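Local coordinates for carbonic anhydrase (Unidentified, PDB 3R1W), which probably catalyses the reversible hydration of carbon dioxide to bicarbonate, as a trimeric gamma-class carbonic anhydrase built on a left-handed beta-helix, at residues B[25-30]-B[182-188]; B[127-131]-B[164-168]; B[132-138]-B[149-154]; B[144-148]-B[156-160]. All coordinates share one frame; numbering follows the deposited sequence.

Contact 1 (B[25-30]-B[182-188]); sequences RVFVDR and HLAEGYD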
loop_
_atom_site.group_PDB
_atom_site.type_symbol
_atom_site.label_atom_id
_atom_site.label_comp_id
_atom_site.label_asym_id
_atom_site.label_seq_id
_atom_site.Cartn_x
_atom_site.Cartn_y
_atom_site.Cartn_z
ATOM N N ARG B 25 -9.742 -6.480 24.666
ATOM C CA ARG B 25 -10.040 -5.162 24.102
ATOM C C ARG B 25 -9.296 -4.892 22.800
ATOM O O ARG B 25 -8.976 -3.754 22.501
ATOM C CB ARG B 25 -9.726 -4.049 25.116
ATOM C CG ARG B 25 -10.268 -4.307 26.523
ATOM C CD ARG B 25 -9.804 -3.238 27.526
ATOM N NE ARG B 25 -8.354 -3.286 27.736
ATOM C CZ ARG B 25 -7.736 -4.084 28.608
ATOM N NH1 ARG B 25 -8.437 -4.897 29.399
ATOM N NH2 ARG B 25 -6.409 -4.058 28.707
ATOM N N VAL B 26 -9.022 -5.939 22.029
ATOM C CA VAL B 26 -8.320 -5.774 20.764
ATOM C C VAL B 26 -9.316 -5.280 19.715
ATOM O O VAL B 26 -10.473 -5.703 19.708
ATOM C CB VAL B 26 -7.680 -7.097 20.305
ATOM C CG1 VAL B 26 -7.220 -7.009 18.855
ATOM C CG2 VAL B 26 -6.515 -7.465 21.226
ATOM N N PHE B 27 -8.889 -4.349 18.870
ATOM C CA PHE B 27 -9.734 -3.900 17.768
ATOM C C PHE B 27 -9.159 -4.388 16.454
ATOM O O PHE B 27 -7.993 -4.142 16.161
ATOM C CB PHE B 27 -9.797 -2.379 17.716
ATOM C CG PHE B 27 -10.433 -1.827 16.452
ATOM C CD1 PHE B 27 -11.796 -1.955 16.233
ATOM C CD2 PHE B 27 -9.665 -1.189 15.477
ATOM C CE1 PHE B 27 -12.385 -1.449 15.073
ATOM C CE2 PHE B 27 -10.258 -0.662 14.329
ATOM C CZ PHE B 27 -11.611 -0.799 14.129
ATOM N N VAL B 28 -9.982 -5.076 15.672
ATOM C CA VAL B 28 -9.612 -5.419 14.298
ATOM C C VAL B 28 -10.691 -4.860 13.388
ATOM O O VAL B 28 -11.849 -5.274 13.476
ATOM C CB VAL B 28 -9.521 -6.944 14.104
ATOM C CG1 VAL B 28 -9.146 -7.273 12.663
ATOM C CG2 VAL B 28 -8.503 -7.543 15.070
ATOM N N ASP B 29 -10.339 -3.909 12.522
ATOM C CA ASP B 29 -11.341 -3.373 11.616
ATOM C C ASP B 29 -11.900 -4.506 10.757
ATOM O O ASP B 29 -11.166 -5.422 10.390
ATOM C CB ASP B 29 -10.757 -2.295 10.708
ATOM C CG ASP B 29 -11.837 -1.493 10.028
ATOM O OD1 ASP B 29 -12.174 -1.806 8.877
ATOM O OD2 ASP B 29 -12.370 -0.563 10.661
ATOM N N ARG B 30 -13.193 -4.445 10.440
ATOM C CA ARG B 30 -13.825 -5.499 9.656
ATOM C C ARG B 30 -13.163 -5.643 8.285
ATOM O O ARG B 30 -13.296 -6.683 7.654
ATOM C CB ARG B 30 -15.323 -5.239 9.468
ATOM C CG ARG B 30 -15.631 -3.955 8.714
ATOM C CD ARG B 30 -17.125 -3.854 8.412
ATOM N NE ARG B 30 -17.934 -3.590 9.605
ATOM C CZ ARG B 30 -18.349 -2.377 9.983
ATOM N NH1 ARG B 30 -18.036 -1.307 9.265
ATOM N NH2 ARG B 30 -19.089 -2.231 11.077
ATOM N N HIS B 182 -13.285 3.512 18.033
ATOM C CA HIS B 182 -13.636 2.721 16.861
ATOM C C HIS B 182 -14.409 1.450 17.255
ATOM O O HIS B 182 -15.346 1.044 16.558
ATOM C CB HIS B 182 -12.383 2.392 16.049
ATOM C CG HIS B 182 -11.964 3.479 15.108
ATOM N ND1 HIS B 182 -11.456 4.692 15.529
ATOM C CD2 HIS B 182 -11.986 3.530 13.756
ATOM C CE1 HIS B 182 -11.177 5.441 14.475
ATOM N NE2 HIS B 182 -11.491 4.753 13.386
ATOM N N LEU B 183 -14.043 0.845 18.383
ATOM C CA LEU B 183 -14.802 -0.292 18.908
ATOM C C LEU B 183 -16.216 0.123 19.283
ATOM O O LEU B 183 -17.189 -0.600 19.031
ATOM C CB LEU B 183 -14.107 -0.889 20.130
ATOM C CG LEU B 183 -12.913 -1.798 19.847
ATOM C CD1 LEU B 183 -12.107 -1.999 21.115
ATOM C CD2 LEU B 183 -13.351 -3.140 19.263
ATOM N N ALA B 184 -16.330 1.295 19.891
ATOM C CA ALA B 184 -17.629 1.801 20.295
ATOM C C ALA B 184 -18.532 2.027 19.089
ATOM O O ALA B 184 -19.752 1.991 19.222
ATOM C CB ALA B 184 -17.476 3.092 21.115
ATOM N N GLU B 185 -17.935 2.260 17.918
ATOM C CA GLU B 185 -18.704 2.448 16.688
ATOM C C GLU B 185 -19.096 1.124 16.040
ATOM O O GLU B 185 -19.915 1.094 15.115
ATOM C CB GLU B 185 -17.926 3.293 15.667
ATOM C CG GLU B 185 -17.584 4.704 16.130
ATOM C CD GLU B 185 -18.795 5.629 16.224
ATOM O OE1 GLU B 185 -19.811 5.403 15.536
ATOM O OE2 GLU B 185 -18.720 6.596 16.997
ATOM N N GLY B 186 -18.493 0.039 16.513
ATOM C CA GLY B 186 -18.790 -1.290 16.011
ATOM C C GLY B 186 -18.112 -1.610 14.695
ATOM O O GLY B 186 -18.574 -2.476 13.942
ATOM N N TYR B 187 -16.996 -0.940 14.428
ATOM C CA TYR B 187 -16.301 -1.107 13.151
ATOM C C TYR B 187 -15.669 -2.489 12.996
ATOM O O TYR B 187 -15.209 -2.832 11.911
ATOM C CB TYR B 187 -15.212 -0.050 12.976
ATOM C CG TYR B 187 -15.695 1.364 12.728
ATOM C CD1 TYR B 187 -17.029 1.644 12.451
ATOM C CD2 TYR B 187 -14.795 2.423 12.761
ATOM C CE1 TYR B 187 -17.451 2.951 12.224
ATOM C CE2 TYR B 187 -15.204 3.725 12.536
ATOM C CZ TYR B 187 -16.528 3.986 12.264
ATOM O OH TYR B 187 -16.926 5.293 12.046
ATOM N N ASP B 188 -15.634 -3.277 14.071
ATOM C CA ASP B 188 -15.033 -4.610 14.015
ATOM C C ASP B 188 -16.063 -5.712 13.748
ATOM O O ASP B 188 -15.701 -6.878 13.597
ATOM C CB ASP B 188 -14.244 -4.916 15.296
ATOM C CG ASP B 188 -15.116 -4.879 16.557
ATOM O OD1 ASP B 188 -16.082 -4.079 16.621
ATOM O OD2 ASP B 188 -14.822 -5.650 17.496
HETATM O O HOH W 1 -12.139 -6.256 17.322
HETATM O O HOH W 2 -13.123 -7.570 12.941
HETATM O O HOH W 3 -20.398 0.162 12.355
#

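Contact 2 (B[127-131]-B[164-168]); sequences DEVIV and ERSFF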
loop_
_atom_site.group_PDB
_atom_site.type_symbol
_atom_site.label_atom_id
_atom_site.label_comp_id
_atom_site.label_asym_id
_atom_site.label_seq_id
_atom_site.Cartn_x
_atom_site.Cartn_y
_atom_site.Cartn_z
ATOM N N ASP B 127 14.556 -1.751 21.577
ATOM C CA ASP B 127 13.608 -0.875 22.274
ATOM C C ASP B 127 13.886 0.594 21.993
ATOM O O ASP B 127 15.036 0.991 21.822
ATOM C CB ASP B 127 13.721 -1.058 23.793
ATOM C CG ASP B 127 13.284 -2.425 24.271
ATOM O OD1 ASP B 127 12.813 -3.252 23.455
ATOM O OD2 ASP B 127 13.410 -2.663 25.495
ATOM N N GLU B 128 12.830 1.402 21.979
ATOM C CA GLU B 128 12.969 2.856 21.931
ATOM C C GLU B 128 13.773 3.340 20.725
ATOM O O GLU B 128 14.728 4.106 20.848
ATOM C CB GLU B 128 13.531 3.374 23.273
ATOM C CG GLU B 128 12.598 3.007 24.431
ATOM C CD GLU B 128 13.056 3.503 25.799
ATOM O OE1 GLU B 128 14.179 4.037 25.918
ATOM O OE2 GLU B 128 12.277 3.342 26.764
ATOM N N VAL B 129 13.360 2.878 19.546
ATOM C CA VAL B 129 13.964 3.282 18.293
ATOM C C VAL B 129 12.891 3.965 17.454
ATOM O O VAL B 129 11.721 3.600 17.529
ATOM C CB VAL B 129 14.486 2.044 17.518
ATOM C CG1 VAL B 129 14.747 2.388 16.060
ATOM C CG2 VAL B 129 15.730 1.460 18.210
ATOM N N ILE B 130 13.291 4.965 16.680
ATOM C CA ILE B 130 12.405 5.572 15.691
ATOM C C ILE B 130 12.899 5.212 14.299
ATOM O O ILE B 130 14.065 5.444 13.968
ATOM C CB ILE B 130 12.359 7.112 15.819
ATOM C CG1 ILE B 130 11.645 7.521 17.112
ATOM C CG2 ILE B 130 11.660 7.726 14.604
ATOM C CD1 ILE B 130 11.752 9.008 17.423
ATOM N N VAL B 131 12.014 4.620 13.497
ATOM C CA VAL B 131 12.293 4.366 12.085
ATOM C C VAL B 131 11.507 5.397 11.291
ATOM O O VAL B 131 10.272 5.419 11.326
ATOM C CB VAL B 131 11.898 2.931 11.652
ATOM C CG1 VAL B 131 12.173 2.716 10.148
ATOM C CG2 VAL B 131 12.651 1.897 12.485
ATOM N N GLU B 164 10.870 12.675 22.453
ATOM C CA GLU B 164 10.668 11.500 21.611
ATOM C C GLU B 164 10.571 10.228 22.455
ATOM O O GLU B 164 9.757 9.341 22.176
ATOM C CB GLU B 164 11.771 11.398 20.552
ATOM C CG GLU B 164 11.593 12.393 19.409
ATOM C CD GLU B 164 12.806 12.486 18.504
ATOM O OE1 GLU B 164 13.906 12.069 18.930
ATOM O OE2 GLU B 164 12.652 12.972 17.362
ATOM N N ARG B 165 11.382 10.145 23.500
ATOM C CA ARG B 165 11.304 9.000 24.393
ATOM C C ARG B 165 9.919 8.905 25.031
ATOM O O ARG B 165 9.347 7.836 25.130
ATOM C CB ARG B 165 12.365 9.077 25.486
ATOM C CG ARG B 165 12.605 7.763 26.195
ATOM C CD ARG B 165 11.833 7.645 27.510
ATOM N NE ARG B 165 11.627 6.244 27.852
ATOM C CZ ARG B 165 10.520 5.757 28.389
ATOM N NH1 ARG B 165 9.509 6.560 28.683
ATOM N NH2 ARG B 165 10.433 4.468 28.642
ATOM N N SER B 166 9.388 10.037 25.472
ATOM C CA SER B 166 8.071 10.033 26.111
ATOM C C SER B 166 6.961 9.764 25.093
ATOM O O SER B 166 5.885 9.293 25.458
ATOM C CB SER B 166 7.811 11.340 26.874
ATOM O OG SER B 166 7.502 12.404 25.991
ATOM N N PHE B 167 7.223 10.041 23.819
ATOM C CA PHE B 167 6.179 9.893 22.803
ATOM C C PHE B 167 5.832 8.438 22.495
ATOM O O PHE B 167 4.712 8.148 22.088
ATOM C CB PHE B 167 6.531 10.636 21.511
ATOM C CG PHE B 167 5.441 10.592 20.476
ATOM C CD1 PHE B 167 4.361 11.465 20.544
ATOM C CD2 PHE B 167 5.486 9.659 19.445
ATOM C CE1 PHE B 167 3.353 11.428 19.592
ATOM C CE2 PHE B 167 4.477 9.613 18.486
ATOM C CZ PHE B 167 3.404 10.501 18.566
ATOM N N PHE B 168 6.781 7.521 22.673
ATOM C CA PHE B 168 6.484 6.117 22.387
ATOM C C PHE B 168 5.232 5.691 23.159
ATOM O O PHE B 168 4.320 5.077 22.605
ATOM C CB PHE B 168 7.644 5.200 22.777
ATOM C CG PHE B 168 8.903 5.416 21.977
ATOM C CD1 PHE B 168 8.902 5.275 20.598
ATOM C CD2 PHE B 168 10.102 5.714 22.616
ATOM C CE1 PHE B 168 10.064 5.466 19.862
ATOM C CE2 PHE B 168 11.265 5.902 21.894
ATOM C CZ PHE B 168 11.251 5.771 20.513
#

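Contact 3 (B[132-138]-B[149-154]); sequences AAGATVS and YMGTPA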
loop_
_atom_site.group_PDB
_atom_site.type_symbol
_atom_site.label_atom_id
_atom_site.label_comp_id
_atom_site.label_asym_id
_atom_site.label_seq_id
_atom_site.Cartn_x
_atom_site.Cartn_y
_atom_site.Cartn_z
ATOM N N ALA B 132 12.231 6.279 10.611
ATOM C CA ALA B 132 11.608 7.399 9.907
ATOM C C ALA B 132 10.711 6.895 8.801
ATOM O O ALA B 132 10.951 5.821 8.233
ATOM C CB ALA B 132 12.671 8.328 9.337
ATOM N N ALA B 133 9.685 7.678 8.486
ATOM C CA ALA B 133 8.785 7.349 7.389
ATOM C C ALA B 133 9.569 7.054 6.112
ATOM O O ALA B 133 10.506 7.770 5.772
ATOM C CB ALA B 133 7.800 8.497 7.158
ATOM N N GLY B 134 9.180 5.997 5.405
ATOM C CA GLY B 134 9.784 5.679 4.122
ATOM C C GLY B 134 11.125 4.962 4.177
ATOM O O GLY B 134 11.725 4.692 3.132
ATOM N N ALA B 135 11.582 4.623 5.377
ATOM C CA ALA B 135 12.882 3.965 5.520
ATOM C C ALA B 135 12.828 2.510 5.082
ATOM O O ALA B 135 11.780 1.872 5.144
ATOM C CB ALA B 135 13.373 4.053 6.954
ATOM N N THR B 136 13.966 1.986 4.636
ATOM C CA THR B 136 14.079 0.547 4.426
ATOM C C THR B 136 15.197 -0.016 5.289
ATOM O O THR B 136 16.374 0.305 5.092
ATOM C CB THR B 136 14.365 0.185 2.966
ATOM O OG1 THR B 136 13.301 0.654 2.131
ATOM C CG2 THR B 136 14.490 -1.324 2.824
ATOM N N VAL B 137 14.819 -0.855 6.247
ATOM C CA VAL B 137 15.780 -1.512 7.123
ATOM C C VAL B 137 16.157 -2.840 6.492
ATOM O O VAL B 137 15.329 -3.743 6.390
ATOM C CB VAL B 137 15.186 -1.733 8.529
ATOM C CG1 VAL B 137 16.184 -2.430 9.453
ATOM C CG2 VAL B 137 14.749 -0.394 9.127
ATOM N N SER B 138 17.417 -2.952 6.086
ATOM C CA SER B 138 17.888 -4.084 5.289
ATOM C C SER B 138 17.826 -5.415 6.043
ATOM O O SER B 138 17.802 -5.441 7.266
ATOM C CB SER B 138 19.323 -3.819 4.824
ATOM O OG SER B 138 19.398 -2.660 4.014
ATOM N N TYR B 149 16.593 6.232 12.998
ATOM C CA TYR B 149 17.146 5.717 11.752
ATOM C C TYR B 149 16.346 6.227 10.564
ATOM O O TYR B 149 15.124 6.322 10.634
ATOM C CB TYR B 149 17.149 4.190 11.772
ATOM C CG TYR B 149 18.232 3.603 12.657
ATOM C CD1 TYR B 149 18.049 3.473 14.037
ATOM C CD2 TYR B 149 19.441 3.177 12.108
ATOM C CE1 TYR B 149 19.045 2.933 14.838
ATOM C CE2 TYR B 149 20.439 2.644 12.901
ATOM C CZ TYR B 149 20.238 2.519 14.258
ATOM O OH TYR B 149 21.242 1.979 15.036
ATOM N N MET B 150 17.026 6.538 9.469
ATOM C CA MET B 150 16.372 7.087 8.291
ATOM C C MET B 150 17.082 6.662 7.007
ATOM O O MET B 150 18.284 6.460 7.002
ATOM C CB MET B 150 16.331 8.617 8.388
ATOM C CG MET B 150 15.731 9.345 7.222
ATOM S SD MET B 150 15.405 11.085 7.613
ATOM C CE MET B 150 14.267 10.929 8.987
ATOM N N GLY B 151 16.325 6.537 5.926
ATOM C CA GLY B 151 16.908 6.336 4.611
ATOM C C GLY B 151 16.737 4.942 4.036
ATOM O O GLY B 151 16.143 4.056 4.668
ATOM N N THR B 152 17.261 4.766 2.823
ATOM C CA THR B 152 17.229 3.488 2.123
ATOM C C THR B 152 18.607 3.246 1.529
ATOM O O THR B 152 18.944 3.807 0.483
ATOM C CB THR B 152 16.166 3.474 0.993
ATOM O OG1 THR B 152 16.469 4.484 0.024
ATOM C CG2 THR B 152 14.769 3.733 1.555
ATOM N N PRO B 153 19.420 2.417 2.200
ATOM C CA PRO B 153 19.069 1.674 3.414
ATOM C C PRO B 153 19.131 2.543 4.669
ATOM O O PRO B 153 19.839 3.552 4.705
ATOM C CB PRO B 153 20.148 0.590 3.475
ATOM C CG PRO B 153 21.329 1.232 2.853
ATOM C CD PRO B 153 20.783 2.092 1.738
ATOM N N ALA B 154 18.388 2.142 5.692
ATOM C CA ALA B 154 18.277 2.942 6.905
ATOM C C ALA B 154 19.614 3.036 7.622
ATOM O O ALA B 154 20.320 2.031 7.787
ATOM C CB ALA B 154 17.214 2.367 7.821
HETATM O O HOH W 4 13.549 7.358 5.613
HETATM O O HOH W 5 19.307 -0.723 6.925
#

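Contact 4 (B[144-148]-B[156-160]); sequences ESGFV and KVRPI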
loop_
_atom_site.group_PDB
_atom_site.type_symbol
_atom_site.label_atom_id
_atom_site.label_comp_id
_atom_site.label_asym_id
_atom_site.label_seq_id
_atom_site.Cartn_x
_atom_site.Cartn_y
_atom_site.Cartn_z
ATOM N N GLU B 144 20.004 0.049 16.912
ATOM C CA GLU B 144 20.396 0.184 18.310
ATOM C C GLU B 144 19.426 1.050 19.096
ATOM O O GLU B 144 18.973 2.081 18.614
ATOM C CB GLU B 144 21.806 0.771 18.415
ATOM C CG GLU B 144 22.862 -0.039 17.683
ATOM C CD GLU B 144 24.229 0.634 17.681
ATOM O OE1 GLU B 144 24.411 1.634 18.414
ATOM O OE2 GLU B 144 25.117 0.160 16.939
ATOM N N SER B 145 19.127 0.617 20.316
ATOM C CA SER B 145 18.211 1.329 21.193
ATOM C C SER B 145 18.562 2.811 21.358
ATOM O O SER B 145 19.731 3.175 21.507
ATOM C CB SER B 145 18.163 0.647 22.563
ATOM O OG SER B 145 17.132 1.189 23.366
ATOM N N GLY B 146 17.536 3.659 21.319
ATOM C CA GLY B 146 17.690 5.069 21.639
ATOM C C GLY B 146 18.123 5.921 20.466
ATOM O O GLY B 146 18.615 7.035 20.651
ATOM N N PHE B 147 17.930 5.414 19.250
ATOM C CA PHE B 147 18.342 6.158 18.064
ATOM C C PHE B 147 17.251 6.309 17.021
ATOM O O PHE B 147 16.303 5.528 16.978
ATOM C CB PHE B 147 19.566 5.518 17.409
ATOM C CG PHE B 147 20.823 5.681 18.203
ATOM C CD1 PHE B 147 21.190 4.737 19.143
ATOM C CD2 PHE B 147 21.629 6.794 18.017
ATOM C CE1 PHE B 147 22.351 4.894 19.887
ATOM C CE2 PHE B 147 22.793 6.955 18.749
ATOM C CZ PHE B 147 23.155 6.005 19.687
ATOM N N VAL B 148 17.410 7.335 16.192
ATOM C CA VAL B 148 16.571 7.556 15.029
ATOM C C VAL B 148 17.295 7.023 13.800
ATOM O O VAL B 148 18.472 7.319 13.581
ATOM C CB VAL B 148 16.301 9.056 14.809
ATOM C CG1 VAL B 148 15.501 9.265 13.538
ATOM C CG2 VAL B 148 15.574 9.649 16.006
ATOM N N LYS B 156 21.822 5.225 10.988
ATOM C CA LYS B 156 21.675 5.990 12.224
ATOM C C LYS B 156 21.809 7.482 11.933
ATOM O O LYS B 156 22.734 7.902 11.235
ATOM C CB LYS B 156 22.716 5.550 13.257
ATOM C CG LYS B 156 22.559 6.216 14.612
ATOM C CD LYS B 156 23.739 5.909 15.526
ATOM C CE LYS B 156 23.767 4.450 15.936
ATOM N NZ LYS B 156 24.955 4.139 16.788
ATOM N N VAL B 157 20.876 8.274 12.458
ATOM C CA VAL B 157 20.879 9.720 12.255
ATOM C C VAL B 157 21.340 10.451 13.511
ATOM O O VAL B 157 22.232 11.298 13.459
ATOM C CB VAL B 157 19.474 10.239 11.912
ATOM C CG1 VAL B 157 19.493 11.755 11.758
ATOM C CG2 VAL B 157 18.949 9.569 10.654
ATOM N N ARG B 158 20.721 10.113 14.637
ATOM C CA ARG B 158 20.988 10.786 15.908
ATOM C C ARG B 158 20.299 10.040 17.035
ATOM O O ARG B 158 19.416 9.223 16.788
ATOM C CB ARG B 158 20.454 12.215 15.869
ATOM C CG ARG B 158 18.962 12.301 15.578
ATOM C CD ARG B 158 18.417 13.707 15.781
ATOM N NE ARG B 158 17.021 13.805 15.365
ATOM C CZ ARG B 158 15.990 13.476 16.140
ATOM N NH1 ARG B 158 16.200 13.034 17.375
ATOM N NH2 ARG B 158 14.750 13.589 15.681
ATOM N N PRO B 159 20.697 10.315 18.286
ATOM C CA PRO B 159 19.923 9.746 19.392
ATOM C C PRO B 159 18.550 10.396 19.476
ATOM O O PRO B 159 18.348 11.493 18.956
ATOM C CB PRO B 159 20.755 10.098 20.633
ATOM C CG PRO B 159 21.712 11.160 20.193
ATOM C CD PRO B 159 21.944 10.957 18.738
ATOM N N ILE B 160 17.609 9.726 20.126
ATOM C CA ILE B 160 16.297 10.321 20.322
ATOM C C ILE B 160 16.339 11.379 21.426
ATOM O O ILE B 160 17.198 11.332 22.313
ATOM C CB ILE B 160 15.254 9.262 20.676
ATOM C CG1 ILE B 160 15.623 8.579 21.996
ATOM C CG2 ILE B 160 15.140 8.251 19.538
ATOM C CD1 ILE B 160 14.519 7.683 22.557
#

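Contact 1 (B[25-30]-B[182-188])
Where the C-terminal helix runs out against an early beta-helical coil, the ring of Phe-27 is met on one face by His-182 and along its edge by Leu-183 and Tyr-187. His-182 CB lies over that face, 4.0 Å from the centroid of the Phe-27 ring, and the imidazole edge turns toward it in an offset edge-to-face pair with planes at 61°. Leu-183 CD2 comes in at the ring edge, 3.6 Å from Phe-27 CD1, while Tyr-187 CB approaches the same rim at CE1. Holding CG anti to the backbone N of Phe-27 (chi1 169°) carries its ring out to meet the helix. The helix terminates in a Schellman motif, with Gly-186 at positive phi, and this reversal brings the last residues of the chain back alongside strand 27-28 of the left-handed beta-helix. There Arg-30 N donates to Tyr-187 O at 3.0 Å, and the same carbonyl oxygen sits over the centre of the Arg-30 guanidinium face. One water joins Val-26 O, Val-28 N and Asp-188 OD2, the last at 2.8 Å; a second links Val-28 O to Asp-188 O, and a third lies between Arg-30 NH2 and Glu-185 O. Arg-30 NE is taken by Arg-189 O. A neighbouring subunit adds Arg-13, in a salt bridge with Asp-29 OD2 while OD1 bonds Ser-31 OG of its own chain, and Thr-14 O, bonded by Tyr-187 OH.

Contact 2 (B[127-131]-B[164-168])
Glu-128 OE2 is gripped by two arginines: Arg-165 reaches it across the contact, and Arg-110 NE comes from the preceding coil. From Arg-165, NH2 stands 2.9 Å from Glu-128 OE2 on the syn side, 30° out of the carboxylate plane, and NE adds a weak bond at 3.2 Å to that same oxygen. The carboxylate and guanidinium planes stand 79° apart, and both bonds go to one oxygen rather than forming a coplanar two-oxygen pair. Sharing by two arginines would probably favour the charged carboxylate. This bridge marks one side of the seam between the left-handed beta-helix and helix 162-184, which lies along it. Beneath the bridge, Phe-168 turns its ring toward the coil: with CG beside the backbone N (chi1 -65°), CE2 comes within 3.5 Å of Glu-128 CA, and CE1 approaches Val-129 O. Ile-130 CG1 packs against Phe-168 CE1 at 3.8 Å, on the side of the ring away from the salt bridge. Leu-112 of the preceding coil touches this ring too. The extended stem of Glu-164 crosses Ile-130 at about a right angle; its carboxylate is held by Arg-158 and Thr-161 N, and Ile-130 CD1 rests 3.8 Å from Glu-164 CD.

Contact 3 (B[132-138]-B[149-154])
Backbone bonds knit Ala-132 to Tyr-149 and Thr-136 to both Gly-151 and Ala-154, making this the tight part of the contact. Ala-132 N donates to Tyr-149 O at 2.9 Å in a nearly straight bond. Farther on, Thr-136 uses both of its peptide groups: its N meets Gly-151 O at 3.0 Å, and its O receives Ala-154 N at 2.8 Å, with the donor tilted 35° from the carbonyl plane. Here the chain leaving strand 147-150 lies on the coil of strand 136-137, at the end of the hexapeptide-repeat beta-helix. A type II turn from Ala-132 to Ala-135 makes the corner, and at the buried end Ala-154 CB sits 3.9 Å from Val-137 CG2. The outer side is looser. At the turn a water bridges the two backbones, donating to Ala-133 O and accepting from Gly-151 N at 2.9 Å; a second connects Ser-138 N with Ala-154 O. Thr-152 lies exposed, and its methyl CG2 faces Thr-136 OG1 at 3.5 Å, while Pro-153, which follows a cis peptide, lays CB against Ser-138 OG. Direct and water-mediated peptide hydrogen bonds thus make the join chiefly a backbone one.

Contact 4 (B[144-148]-B[156-160])
A bend at chi3 (-68°) in Lys-156 lays its chain over the ring of Phe-147, whose CG stands beside the backbone N and anti to the carbonyl carbon (chi1 -71°). Lys-156 CE hangs over the centre of the ring, 3.8 Å from the centroid of Phe-147, and NZ follows above the same face, 4.0 Å from that centroid, as a cation-pi partner. From there NZ also reaches Glu-144 OE1 at 3.0 Å, coming from above the carboxylate plane, so that one ammonium group serves both a ring and an acid. Underneath runs an antiparallel hairpin: strand 155-159 turns back along strand 147-150 and so ends the parallel course of the left-handed beta-helix. Val-148 N to Arg-158 O at 2.8 Å is almost straight, and Val-157 N returns a bond of equal length to Val-148 O. Beyond the non-hydrogen-bonded pair Phe-147 and Pro-159, Ile-160 N bonds Gly-146 O at 2.9 Å. On the face carrying Val-148 and Arg-158, Val-148 CG2 lies over the Arg-158 guanidinium, 3.7 Å from NH1. This group is fixed in turn by Pro-159 O and by Glu-164 of the helix. Val-148 CG2 also meets Ile-160 CG2 at 3.8 Å.

How the contacts relate
Contacts 1 and 2 show one helix, 162-184, seated at two points on the same beta-helical sheet, their centres 26 Å apart and their nearest atoms about 15 Å apart. Contacts 2, 3 and 4 gather at the far end of the coil stack: the centres of 2 and 4 lie 9 Å apart, those of 3 and 4 12 Å. Asp-127 O bonds Ser-145 OG at 2.6 Å, joining 2 to 4, and Tyr-149 OH reaches Glu-144 N at 3.0 Å, joining 3 to 4. Contact 1 bonds to a neighbouring subunit, the helix of contact 2 meets one through Ser-166 and Phe-167, contact 3 packs on one through Ala-133, and contact 4 touches none.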